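PDB 3QY7: tyrosine-protein phosphatase YwqE from Bacillus subtilis, which removes phosphate from tyrosine-phosphorylated proteins, among them YwqD, YwqF and Ssb, as a metal-dependent phosphatase that uses manganese. Local coordinates for residues A[53-58]-A[95-100]; A[81-86]-A[119-124]. All coordinates share one frame; numbering follows the deposited sequence.

Both contacts are largely buried, and each joins an outer helix of the TIM barrel to chain lying just beyond the end of a helix or strand. Contact 1 sets the first turns of helix 52-68 against the loop 95-100, and its apolar core grades into a partly exposed arginine edge. Contact 2 packs helix 118-127 on the chain leaving strand 80-82, and its side chains meet through carbon alone. Their centres are about 19 Å apart, yet they touch directly: L96 CD1 lies 3.5 Å from Y84 OH, and the I81 side chain packs on L96 and L97. The four segments alternate along the chain, and each contact joins parts that lie more than thirty residues apart in sequence.

Contact 1 of 2, residues A[53-58]-A[95-100]; sequences AAVREA and QLLSLN
V55, in the opening turns of helix 52-68, faces L97 of the irregular segment 95-100, and their closest CA atoms, V55 CA and L97 CA, are 8.7 Å apart. Side chains from both residues fill that gap. V55 offers its CG1 branch, which stands anti to the backbone N (chi1 176°) and reaches within 3.6 Å of L97 CD1 as the two side chains run past each other in opposite directions. A branched, compact valine suits this spot: it presents a methyl without needing a long reach. The same helix also touches P41, in the loop after strand 36-38, through V55. Here the fold is a TIM barrel of the PHP-like phosphatase type, and helix 52-68 belongs to its outer layer, while 95-100 carries the chain from helix 87-92 towards strand 104-108. L97 serves two neighbours because its fork splits. CD1 takes the valine, whereas CD2 lies over one face of the R56 guanidinium, shifted towards its rim, 3.3 Å from R56 NH1. R56 gets there on a stretched-out side chain, long enough to bring a charge across from a partly exposed position. Its NH1 also forms a salt bridge with D101, just past the loop segment, so the same nitrogen that meets the leucine methyl has its charge paired.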
# COMPACT_ATOMS: atom_id res chain seq x y z
N ALA A 53 -18.68 1.35 5.57
CA ALA A 53 -19.16 1.61 6.94
C ALA A 53 -18.48 0.73 7.99
O ALA A 53 -18.12 1.20 9.05
CB ALA A 53 -20.70 1.46 7.03
N ALA A 54 -18.33 -0.57 7.68
CA ALA A 54 -17.73 -1.51 8.61
C ALA A 54 -16.24 -1.23 8.81
O ALA A 54 -15.72 -1.39 9.91
CB ALA A 54 -17.92 -2.94 8.10
N VAL A 55 -15.56 -0.81 7.74
CA VAL A 55 -14.14 -0.43 7.84
C VAL A 55 -13.97 0.80 8.74
O VAL A 55 -13.10 0.82 9.59
CB VAL A 55 -13.50 -0.21 6.46
CG1 VAL A 55 -12.04 0.28 6.63
CG2 VAL A 55 -13.52 -1.49 5.65
N ARG A 56 -14.82 1.81 8.54
CA ARG A 56 -14.75 3.02 9.35
C ARG A 56 -15.02 2.71 10.80
O ARG A 56 -14.30 3.18 11.69
CB ARG A 56 -15.76 4.06 8.86
CG ARG A 56 -15.50 4.54 7.48
CD ARG A 56 -16.48 5.64 7.16
NE ARG A 56 -16.46 6.03 5.76
CZ ARG A 56 -15.53 6.80 5.19
NH1 ARG A 56 -15.65 7.11 3.90
NH2 ARG A 56 -14.49 7.27 5.89
N GLU A 57 -16.06 1.90 11.03
CA GLU A 57 -16.38 1.42 12.38
C GLU A 57 -15.20 0.70 13.04
O GLU A 57 -14.83 1.01 14.18
CB GLU A 57 -17.60 0.49 12.36
CG GLU A 57 -18.04 0.05 13.77
CD GLU A 57 -18.95 -1.17 13.83
OE1 GLU A 57 -19.38 -1.68 12.77
OE2 GLU A 57 -19.25 -1.62 14.97
N ALA A 58 -14.60 -0.24 12.31
CA ALA A 58 -13.48 -1.02 12.83
C ALA A 58 -12.28 -0.14 13.17
O ALA A 58 -11.62 -0.33 14.19
CB ALA A 58 -13.08 -2.11 11.86
N GLN A 95 -19.18 2.69 -2.51
CA GLN A 95 -19.20 1.30 -2.06
C GLN A 95 -17.77 0.76 -1.97
O GLN A 95 -17.56 -0.40 -1.63
CB GLN A 95 -20.06 0.45 -3.00
CG GLN A 95 -21.58 0.61 -2.76
CD GLN A 95 -22.42 0.37 -4.01
OE1 GLN A 95 -22.05 -0.42 -4.89
NE2 GLN A 95 -23.56 1.06 -4.10
N LEU A 96 -16.80 1.63 -2.27
CA LEU A 96 -15.38 1.37 -2.03
C LEU A 96 -14.79 2.56 -1.32
O LEU A 96 -15.30 3.68 -1.42
CB LEU A 96 -14.63 1.14 -3.34
CG LEU A 96 -14.96 -0.08 -4.20
CD1 LEU A 96 -14.26 0.07 -5.54
CD2 LEU A 96 -14.57 -1.37 -3.51
N LEU A 97 -13.69 2.32 -0.61
CA LEU A 97 -12.95 3.38 0.07
C LEU A 97 -11.65 3.66 -0.66
O LEU A 97 -10.94 2.73 -1.08
CB LEU A 97 -12.60 2.96 1.51
CG LEU A 97 -13.69 2.88 2.57
CD1 LEU A 97 -13.13 2.32 3.84
CD2 LEU A 97 -14.29 4.27 2.83
N SER A 98 -11.33 4.94 -0.83
CA SER A 98 -9.99 5.32 -1.21
C SER A 98 -9.18 5.46 0.08
O SER A 98 -9.72 5.31 1.18
CB SER A 98 -9.98 6.61 -2.02
OG SER A 98 -10.59 7.66 -1.28
N LEU A 99 -7.87 5.67 -0.06
CA LEU A 99 -6.99 5.71 1.10
C LEU A 99 -7.26 6.99 1.88
O LEU A 99 -7.07 8.08 1.36
CB LEU A 99 -5.51 5.63 0.64
CG LEU A 99 -5.10 4.33 -0.10
CD1 LEU A 99 -3.71 4.46 -0.64
CD2 LEU A 99 -5.22 3.10 0.84
N ASN A 100 -7.72 6.84 3.12
CA ASN A 100 -8.09 7.98 3.94
C ASN A 100 -9.02 8.95 3.22
O ASN A 100 -8.92 10.17 3.41
CB ASN A 100 -6.83 8.71 4.45
CG ASN A 100 -7.17 9.72 5.53
OD1 ASN A 100 -8.06 9.49 6.33
ND2 ASN A 100 -6.45 10.85 5.55

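Contact 2 of 2, residues A[81-86]-A[119-124]; sequences IRIYGE and EQLFYD
The amide D124 N donates to Q120 O over 2.9 Å, a routine bond of helix 118-127, and this is the turn that carries L121 towards I83. Alongside it Q120 NE2 reaches D124 OD1, but that bond is weak, with an N-H...acceptor angle of 134°. Q120 and D124 lie on the solvent-facing side of the helix, and across the contact the meeting is apolar. L121 does most of the touching from the helix. Its CG lies anti to the backbone N (chi1 174°), which extends the side chain from the helix so that CD2 settles 3.7 Å from I83 CG1 and equally close to I83 CD1; the two side chains lie alongside, pointing opposite ways. I83 follows directly on strand 80-82, and its unbranched arm, CG1 to CD1, lies against leucine, while CD1 also comes to 4.4 Å from F122 CE1, oblique to the ring. Y84 contributes through its backbone, with Y84 O 4.2 Å from L121 CD2; its hydroxyl bonds instead to D90. The helix forms the link of a beta-alpha-beta crossover between the parallel strands 104-108 and 131-135, and F122 spans that unit, touching I107 on the first and P132 and I134 on the second, while I83 also rests on I107. One residue back from I83, R82 makes a salt bridge with E108, a ligand of an iron ion; R82 is thus a second-shell residue of the iron site, while the I83 side chain lies about 11 Å from the ion. With leucine, isoleucine and phenylalanine meeting through carbon, the helix is held to the strand end by burial and shape, without directional bonds between the two segments.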
# COMPACT_ATOMS: atom_id res chain seq x y z
N ILE A 81 -8.01 -2.97 -2.74
CA ILE A 81 -9.06 -3.36 -3.69
C ILE A 81 -8.48 -4.19 -4.83
O ILE A 81 -7.81 -3.68 -5.71
CB ILE A 81 -9.77 -2.10 -4.26
CG1 ILE A 81 -10.28 -1.22 -3.11
CG2 ILE A 81 -10.90 -2.51 -5.25
CD1 ILE A 81 -10.72 0.18 -3.53
N ARG A 82 -8.75 -5.49 -4.80
CA ARG A 82 -8.41 -6.34 -5.93
C ARG A 82 -9.17 -5.83 -7.14
O ARG A 82 -10.40 -5.70 -7.10
CB ARG A 82 -8.79 -7.79 -5.64
CG ARG A 82 -8.62 -8.74 -6.83
CD ARG A 82 -7.13 -9.03 -7.10
NE ARG A 82 -6.48 -9.69 -5.97
CZ ARG A 82 -6.55 -10.99 -5.72
NH1 ARG A 82 -7.24 -11.80 -6.53
NH2 ARG A 82 -5.92 -11.49 -4.66
N ILE A 83 -8.44 -5.55 -8.22
CA ILE A 83 -9.01 -4.93 -9.41
C ILE A 83 -10.21 -5.72 -9.92
O ILE A 83 -10.22 -6.95 -9.86
CB ILE A 83 -7.93 -4.75 -10.52
CG1 ILE A 83 -8.39 -3.80 -11.63
CG2 ILE A 83 -7.42 -6.11 -11.03
CD1 ILE A 83 -7.27 -3.35 -12.57
N TYR A 84 -11.23 -5.00 -10.35
CA TYR A 84 -12.37 -5.59 -11.06
C TYR A 84 -12.97 -4.52 -11.95
O TYR A 84 -12.61 -3.35 -11.84
CB TYR A 84 -13.40 -6.24 -10.11
CG TYR A 84 -14.11 -5.29 -9.16
CD1 TYR A 84 -13.50 -4.86 -7.98
CD2 TYR A 84 -15.40 -4.85 -9.43
CE1 TYR A 84 -14.15 -4.02 -7.11
CE2 TYR A 84 -16.06 -3.99 -8.56
CZ TYR A 84 -15.43 -3.58 -7.40
OH TYR A 84 -16.09 -2.73 -6.52
N GLY A 85 -13.84 -4.93 -12.87
CA GLY A 85 -14.28 -4.04 -13.94
C GLY A 85 -15.04 -2.80 -13.49
O GLY A 85 -14.98 -1.77 -14.15
N GLU A 86 -15.74 -2.91 -12.37
CA GLU A 86 -16.69 -1.88 -11.93
C GLU A 86 -16.15 -0.99 -10.81
O GLU A 86 -16.92 -0.36 -10.08
CB GLU A 86 -18.01 -2.54 -11.48
CG GLU A 86 -18.76 -3.32 -12.57
CD GLU A 86 -18.14 -4.67 -12.90
OE1 GLU A 86 -17.51 -5.28 -12.01
OE2 GLU A 86 -18.28 -5.12 -14.06
N GLU A 119 -5.06 -0.43 -17.86
CA GLU A 119 -4.70 0.89 -18.38
C GLU A 119 -5.92 1.78 -18.60
O GLU A 119 -5.88 2.97 -18.27
CB GLU A 119 -3.89 0.78 -19.68
CG GLU A 119 -3.27 2.12 -20.10
CD GLU A 119 -2.49 2.08 -21.41
OE1 GLU A 119 -1.91 1.02 -21.75
OE2 GLU A 119 -2.43 3.13 -22.08
N GLN A 120 -6.97 1.19 -19.16
CA GLN A 120 -8.23 1.90 -19.43
C GLN A 120 -8.86 2.36 -18.12
O GLN A 120 -9.25 3.53 -17.99
CB GLN A 120 -9.20 1.00 -20.23
CG GLN A 120 -10.45 1.73 -20.78
CD GLN A 120 -10.11 2.96 -21.62
OE1 GLN A 120 -9.37 2.89 -22.60
NE2 GLN A 120 -10.64 4.10 -21.22
N LEU A 121 -8.93 1.46 -17.14
CA LEU A 121 -9.46 1.80 -15.81
C LEU A 121 -8.71 2.96 -15.17
O LEU A 121 -9.32 3.88 -14.63
CB LEU A 121 -9.43 0.59 -14.87
CG LEU A 121 -9.82 0.83 -13.40
CD1 LEU A 121 -11.25 1.33 -13.27
CD2 LEU A 121 -9.63 -0.44 -12.62
N PHE A 122 -7.38 2.89 -15.23
CA PHE A 122 -6.53 3.89 -14.61
C PHE A 122 -6.68 5.25 -15.30
O PHE A 122 -6.61 6.31 -14.66
CB PHE A 122 -5.07 3.41 -14.61
CG PHE A 122 -4.78 2.29 -13.62
CD1 PHE A 122 -5.80 1.65 -12.92
CD2 PHE A 122 -3.47 1.88 -13.40
CE1 PHE A 122 -5.54 0.63 -12.00
CE2 PHE A 122 -3.19 0.84 -12.50
CZ PHE A 122 -4.22 0.22 -11.80
N TYR A 123 -6.89 5.20 -16.62
CA TYR A 123 -7.13 6.42 -17.40
C TYR A 123 -8.44 7.07 -16.98
O TYR A 123 -8.51 8.29 -16.74
CB TYR A 123 -7.17 6.09 -18.90
CG TYR A 123 -7.50 7.30 -19.74
CD1 TYR A 123 -6.52 8.23 -20.09
CD2 TYR A 123 -8.80 7.52 -20.17
CE1 TYR A 123 -6.83 9.35 -20.86
CE2 TYR A 123 -9.12 8.63 -20.94
CZ TYR A 123 -8.13 9.54 -21.27
OH TYR A 123 -8.46 10.64 -22.04
N ASP A 124 -9.47 6.24 -16.86
CA ASP A 124 -10.78 6.67 -16.43
C ASP A 124 -10.72 7.29 -15.04
O ASP A 124 -11.28 8.37 -14.81
CB ASP A 124 -11.76 5.49 -16.46
CG ASP A 124 -12.07 5.01 -17.87
OD1 ASP A 124 -11.79 5.74 -18.85
OD2 ASP A 124 -12.61 3.89 -18.00